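Local coordinates for protein polygalacturonase (Pectobacterium carotovorum subsp. carotovorum, PDB 1BHE) that hydrolyses the alpha-1,4 bonds between galacturonic acid units of polygalacturonic acid and so takes part in the maceration and soft-rotting of plant tissue, at residues Thr26-Gly39 / Phe52-Leu65. Residues are numbered along the deposited sequence; the frame is centred on the assembly and turned at random.
Sequences TSTIQKALNNCDQG and FLSGPLSLPSGVSL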
loop_
_atom_site.group_PDB
_atom_site.type_symbol
_atom_site.label_atom_id
_atom_site.label_comp_id
_atom_site.label_asym_id
_atom_site.label_seq_id
_atom_site.Cartn_x
_atom_site.Cartn_y
_atom_site.Cartn_z
ATOM N N THR A 26 21.937 -4.442 11.576
ATOM C CA THR A 26 20.836 -5.353 11.881
ATOM C C THR A 26 20.737 -5.798 13.329
ATOM O O THR A 26 19.712 -5.580 13.990
ATOM C CB THR A 26 20.908 -6.599 10.971
ATOM O OG1 THR A 26 21.299 -6.165 9.660
ATOM C CG2 THR A 26 19.559 -7.294 10.913
ATOM N N SER A 27 21.763 -6.476 13.843
ATOM C CA SER A 27 21.691 -7.015 15.200
ATOM C C SER A 27 21.722 -5.924 16.254
ATOM O O SER A 27 21.110 -6.103 17.314
ATOM C CB SER A 27 22.778 -8.067 15.433
ATOM O OG SER A 27 24.047 -7.523 15.095
ATOM N N THR A 28 22.377 -4.797 15.998
ATOM C CA THR A 28 22.387 -3.689 16.949
ATOM C C THR A 28 20.975 -3.127 17.112
ATOM O O THR A 28 20.518 -2.894 18.231
ATOM C CB THR A 28 23.381 -2.579 16.579
ATOM O OG1 THR A 28 22.988 -1.936 15.362
ATOM C CG2 THR A 28 24.773 -3.154 16.387
ATOM N N ILE A 29 20.264 -2.943 16.003
ATOM C CA ILE A 29 18.885 -2.451 16.073
ATOM C C ILE A 29 17.958 -3.489 16.692
ATOM O O ILE A 29 17.130 -3.166 17.554
ATOM C CB ILE A 29 18.377 -2.026 14.680
ATOM C CG1 ILE A 29 19.210 -0.864 14.126
ATOM C CG2 ILE A 29 16.909 -1.614 14.756
ATOM C CD1 ILE A 29 18.923 -0.522 12.674
ATOM N N GLN A 30 18.061 -4.754 16.291
ATOM C CA GLN A 30 17.216 -5.813 16.822
ATOM C C GLN A 30 17.374 -5.960 18.333
ATOM O O GLN A 30 16.389 -6.074 19.062
ATOM C CB GLN A 30 17.459 -7.166 16.147
ATOM C CG GLN A 30 16.349 -8.181 16.427
ATOM C CD GLN A 30 15.002 -7.683 15.935
ATOM O OE1 GLN A 30 14.817 -7.553 14.722
ATOM N NE2 GLN A 30 14.088 -7.396 16.860
ATOM N N LYS A 31 18.616 -5.942 18.812
ATOM C CA LYS A 31 18.885 -6.027 20.247
ATOM C C LYS A 31 18.208 -4.896 21.003
ATOM O O LYS A 31 17.562 -5.119 22.032
ATOM C CB LYS A 31 20.401 -6.003 20.504
ATOM C CG LYS A 31 20.748 -6.112 21.984
ATOM C CD LYS A 31 22.252 -6.259 22.193
ATOM C CE LYS A 31 22.573 -6.430 23.676
ATOM N NZ LYS A 31 24.049 -6.395 23.916
ATOM N N ALA A 32 18.290 -3.673 20.488
ATOM C CA ALA A 32 17.643 -2.514 21.083
ATOM C C ALA A 32 16.127 -2.672 21.069
ATOM O O ALA A 32 15.460 -2.335 22.046
ATOM C CB ALA A 32 18.039 -1.243 20.346
ATOM N N LEU A 33 15.565 -3.171 19.965
ATOM C CA LEU A 33 14.125 -3.386 19.874
ATOM C C LEU A 33 13.667 -4.442 20.873
ATOM O O LEU A 33 12.601 -4.312 21.483
ATOM C CB LEU A 33 13.722 -3.851 18.469
ATOM C CG LEU A 33 13.749 -2.795 17.364
ATOM C CD1 LEU A 33 13.663 -3.459 15.997
ATOM C CD2 LEU A 33 12.612 -1.797 17.559
ATOM N N ASN A 34 14.478 -5.477 21.094
ATOM C CA ASN A 34 14.150 -6.541 22.031
ATOM C C ASN A 34 14.241 -6.172 23.503
ATOM O O ASN A 34 13.921 -7.038 24.335
ATOM C CB ASN A 34 15.026 -7.778 21.774
ATOM C CG ASN A 34 14.742 -8.429 20.436
ATOM O OD1 ASN A 34 13.740 -8.137 19.777
ATOM N ND2 ASN A 34 15.632 -9.333 20.025
ATOM N N ASN A 35 14.683 -4.983 23.880
ATOM C CA ASN A 35 14.745 -4.591 25.282
ATOM C C ASN A 35 14.189 -3.183 25.467
ATOM O O ASN A 35 14.631 -2.409 26.311
ATOM C CB ASN A 35 16.181 -4.686 25.817
ATOM C CG ASN A 35 16.226 -4.619 27.335
ATOM O OD1 ASN A 35 15.267 -5.002 28.006
ATOM N ND2 ASN A 35 17.328 -4.115 27.883
ATOM N N CYS A 36 13.175 -2.836 24.679
ATOM C CA CYS A 36 12.555 -1.517 24.715
ATOM C C CYS A 36 11.245 -1.500 25.484
ATOM O O CYS A 36 10.351 -2.314 25.235
ATOM C CB CYS A 36 12.329 -1.059 23.265
ATOM S SG CYS A 36 11.859 0.674 23.084
ATOM N N ASP A 37 11.109 -0.610 26.464
ATOM C CA ASP A 37 9.910 -0.515 27.278
ATOM C C ASP A 37 8.647 -0.313 26.437
ATOM O O ASP A 37 8.652 0.369 25.415
ATOM C CB ASP A 37 10.013 0.652 28.266
ATOM C CG ASP A 37 10.964 0.430 29.422
ATOM O OD1 ASP A 37 11.436 -0.704 29.647
ATOM O OD2 ASP A 37 11.253 1.434 30.128
ATOM N N GLN A 38 7.551 -0.908 26.890
ATOM C CA GLN A 38 6.246 -0.757 26.254
ATOM C C GLN A 38 5.897 0.719 26.113
ATOM O O GLN A 38 6.091 1.516 27.040
ATOM C CB GLN A 38 5.187 -1.493 27.089
ATOM C CG GLN A 38 3.737 -1.194 26.779
ATOM C CD GLN A 38 2.729 -2.009 27.559
ATOM O OE1 GLN A 38 2.965 -3.162 27.929
ATOM N NE2 GLN A 38 1.552 -1.433 27.824
ATOM N N GLY A 39 5.433 1.117 24.930
ATOM C CA GLY A 39 5.040 2.490 24.672
ATOM C C GLY A 39 6.162 3.440 24.294
ATOM O O GLY A 39 5.924 4.632 24.080
ATOM N N PHE A 52 21.643 3.826 8.609
ATOM C CA PHE A 52 21.648 2.529 9.272
ATOM C C PHE A 52 21.401 1.468 8.189
ATOM O O PHE A 52 20.319 1.456 7.595
ATOM C CB PHE A 52 20.581 2.419 10.354
ATOM C CG PHE A 52 20.845 3.214 11.604
ATOM C CD1 PHE A 52 20.410 4.520 11.714
ATOM C CD2 PHE A 52 21.519 2.638 12.670
ATOM C CE1 PHE A 52 20.647 5.252 12.862
ATOM C CE2 PHE A 52 21.763 3.365 13.827
ATOM C CZ PHE A 52 21.322 4.669 13.923
ATOM N N LEU A 53 22.406 0.655 7.908
ATOM C CA LEU A 53 22.294 -0.385 6.878
ATOM C C LEU A 53 21.896 -1.687 7.561
ATOM O O LEU A 53 22.612 -2.154 8.455
ATOM C CB LEU A 53 23.620 -0.506 6.134
ATOM C CG LEU A 53 23.620 -1.100 4.728
ATOM C CD1 LEU A 53 22.648 -0.383 3.801
ATOM C CD2 LEU A 53 25.025 -1.052 4.136
ATOM N N SER A 54 20.751 -2.252 7.191
ATOM C CA SER A 54 20.249 -3.431 7.893
ATOM C C SER A 54 19.488 -4.410 7.012
ATOM O O SER A 54 18.976 -4.073 5.951
ATOM C CB SER A 54 19.287 -2.917 8.989
ATOM O OG SER A 54 18.585 -3.955 9.644
ATOM N N GLY A 55 19.381 -5.636 7.513
ATOM C CA GLY A 55 18.564 -6.675 6.899
ATOM C C GLY A 55 17.250 -6.711 7.688
ATOM O O GLY A 55 16.938 -5.786 8.442
ATOM N N PRO A 56 16.483 -7.777 7.533
ATOM C CA PRO A 56 15.199 -7.923 8.188
ATOM C C PRO A 56 15.202 -7.635 9.680
ATOM O O PRO A 56 16.054 -8.120 10.419
ATOM C CB PRO A 56 14.830 -9.388 7.943
ATOM C CG PRO A 56 15.475 -9.702 6.638
ATOM C CD PRO A 56 16.766 -8.919 6.625
ATOM N N LEU A 57 14.209 -6.867 10.116
ATOM C CA LEU A 57 14.014 -6.518 11.504
ATOM C C LEU A 57 12.612 -6.951 11.945
ATOM O O LEU A 57 11.682 -6.947 11.139
ATOM C CB LEU A 57 14.150 -5.003 11.715
ATOM C CG LEU A 57 15.489 -4.356 11.365
ATOM C CD1 LEU A 57 15.381 -2.833 11.319
ATOM C CD2 LEU A 57 16.572 -4.786 12.350
ATOM N N SER A 58 12.486 -7.306 13.214
ATOM C CA SER A 58 11.189 -7.665 13.788
ATOM C C SER A 58 10.799 -6.643 14.853
ATOM O O SER A 58 11.551 -6.341 15.786
ATOM C CB SER A 58 11.230 -9.054 14.419
ATOM O OG SER A 58 9.986 -9.395 15.006
ATOM N N LEU A 59 9.594 -6.102 14.719
ATOM C CA LEU A 59 9.089 -5.116 15.667
ATOM C C LEU A 59 8.203 -5.752 16.721
ATOM O O LEU A 59 7.113 -6.231 16.404
ATOM C CB LEU A 59 8.312 -4.066 14.861
ATOM C CG LEU A 59 7.893 -2.787 15.584
ATOM C CD1 LEU A 59 9.074 -2.138 16.284
ATOM C CD2 LEU A 59 7.240 -1.818 14.600
ATOM N N PRO A 60 8.633 -5.766 17.978
ATOM C CA PRO A 60 7.882 -6.369 19.067
ATOM C C PRO A 60 6.618 -5.597 19.408
ATOM O O PRO A 60 6.485 -4.405 19.109
ATOM C CB PRO A 60 8.845 -6.406 20.253
ATOM C CG PRO A 60 10.195 -6.182 19.641
ATOM C CD PRO A 60 9.939 -5.259 18.459
ATOM N N SER A 61 5.661 -6.276 20.023
ATOM C CA SER A 61 4.386 -5.680 20.395
ATOM C C SER A 61 4.586 -4.547 21.399
ATOM O O SER A 61 5.320 -4.720 22.373
ATOM C CB SER A 61 3.470 -6.720 21.060
ATOM O OG SER A 61 2.197 -6.134 21.309
ATOM N N GLY A 62 3.937 -3.415 21.173
ATOM C CA GLY A 62 4.029 -2.264 22.064
ATOM C C GLY A 62 5.283 -1.426 21.892
ATOM O O GLY A 62 5.479 -0.426 22.590
ATOM N N VAL A 63 6.188 -1.838 21.022
ATOM C CA VAL A 63 7.452 -1.171 20.745
ATOM C C VAL A 63 7.395 -0.485 19.387
ATOM O O VAL A 63 6.719 -0.924 18.454
ATOM C CB VAL A 63 8.607 -2.190 20.798
ATOM C CG1 VAL A 63 9.950 -1.580 20.430
ATOM C CG2 VAL A 63 8.680 -2.841 22.176
ATOM N N SER A 64 8.105 0.643 19.257
ATOM C CA SER A 64 8.097 1.408 18.022
ATOM C C SER A 64 9.513 1.723 17.536
ATOM O O SER A 64 10.501 1.533 18.242
ATOM C CB SER A 64 7.346 2.732 18.234
ATOM O OG SER A 64 5.977 2.530 18.552
ATOM N N LEU A 65 9.583 2.242 16.315
ATOM C CA LEU A 65 10.823 2.683 15.707
ATOM C C LEU A 65 10.673 4.185 15.431
ATOM O O LEU A 65 9.636 4.611 14.919
ATOM C CB LEU A 65 11.134 2.006 14.384
ATOM C CG LEU A 65 12.274 1.016 14.249
ATOM C CD1 LEU A 65 12.528 0.717 12.769
ATOM C CD2 LEU A 65 13.562 1.466 14.918
HETATM O O HOH W 1 16.445 -8.974 13.005
#
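L33 and I29 of helix 26-33 pack against L57, L59 and V63 at the N-terminal end of the right-handed parallel beta-helix, the fold of family 28 glycosyl hydrolases. L33 buries the most surface in the contact: its CD2 lies 3.8 Å from L59 CD1 and also reaches V63 CG1, while its CB meets P60 CD. I29 crosses L57 at about a right angle, and its CD1 continues to F52, with L73 and L18 of neighbouring strands closing the same core. Beyond the helix, C36, held to C15 by a disulfide, sets its CB 3.7 Å from V63 CG1.

Along the more open flank the contact turns polar. Q30 has its CG anti to the backbone N (chi1 -165°) and bends at chi2, which lays its amide along the backbone of S58. OE1 accepts from S58 N at 2.8 Å and NE2 donates to S58 O at 3.0 Å, each bond nearly straight and on an in-plane lone pair. A water links OE1 to P56 O, and NE2 also reaches N34 OD1, though from above that carbonyl's plane. At the two ends, G55 N donates to T26 OG1 (2.9 Å) and G39 N to G62 O (2.8 Å). The helix thus covers the end of the coil with apolar side chains, while Q30 occupies both backbone polar groups of S58 much as a neighbouring strand would, and these two bonds, with that to N34, should fix the rotation of the amide.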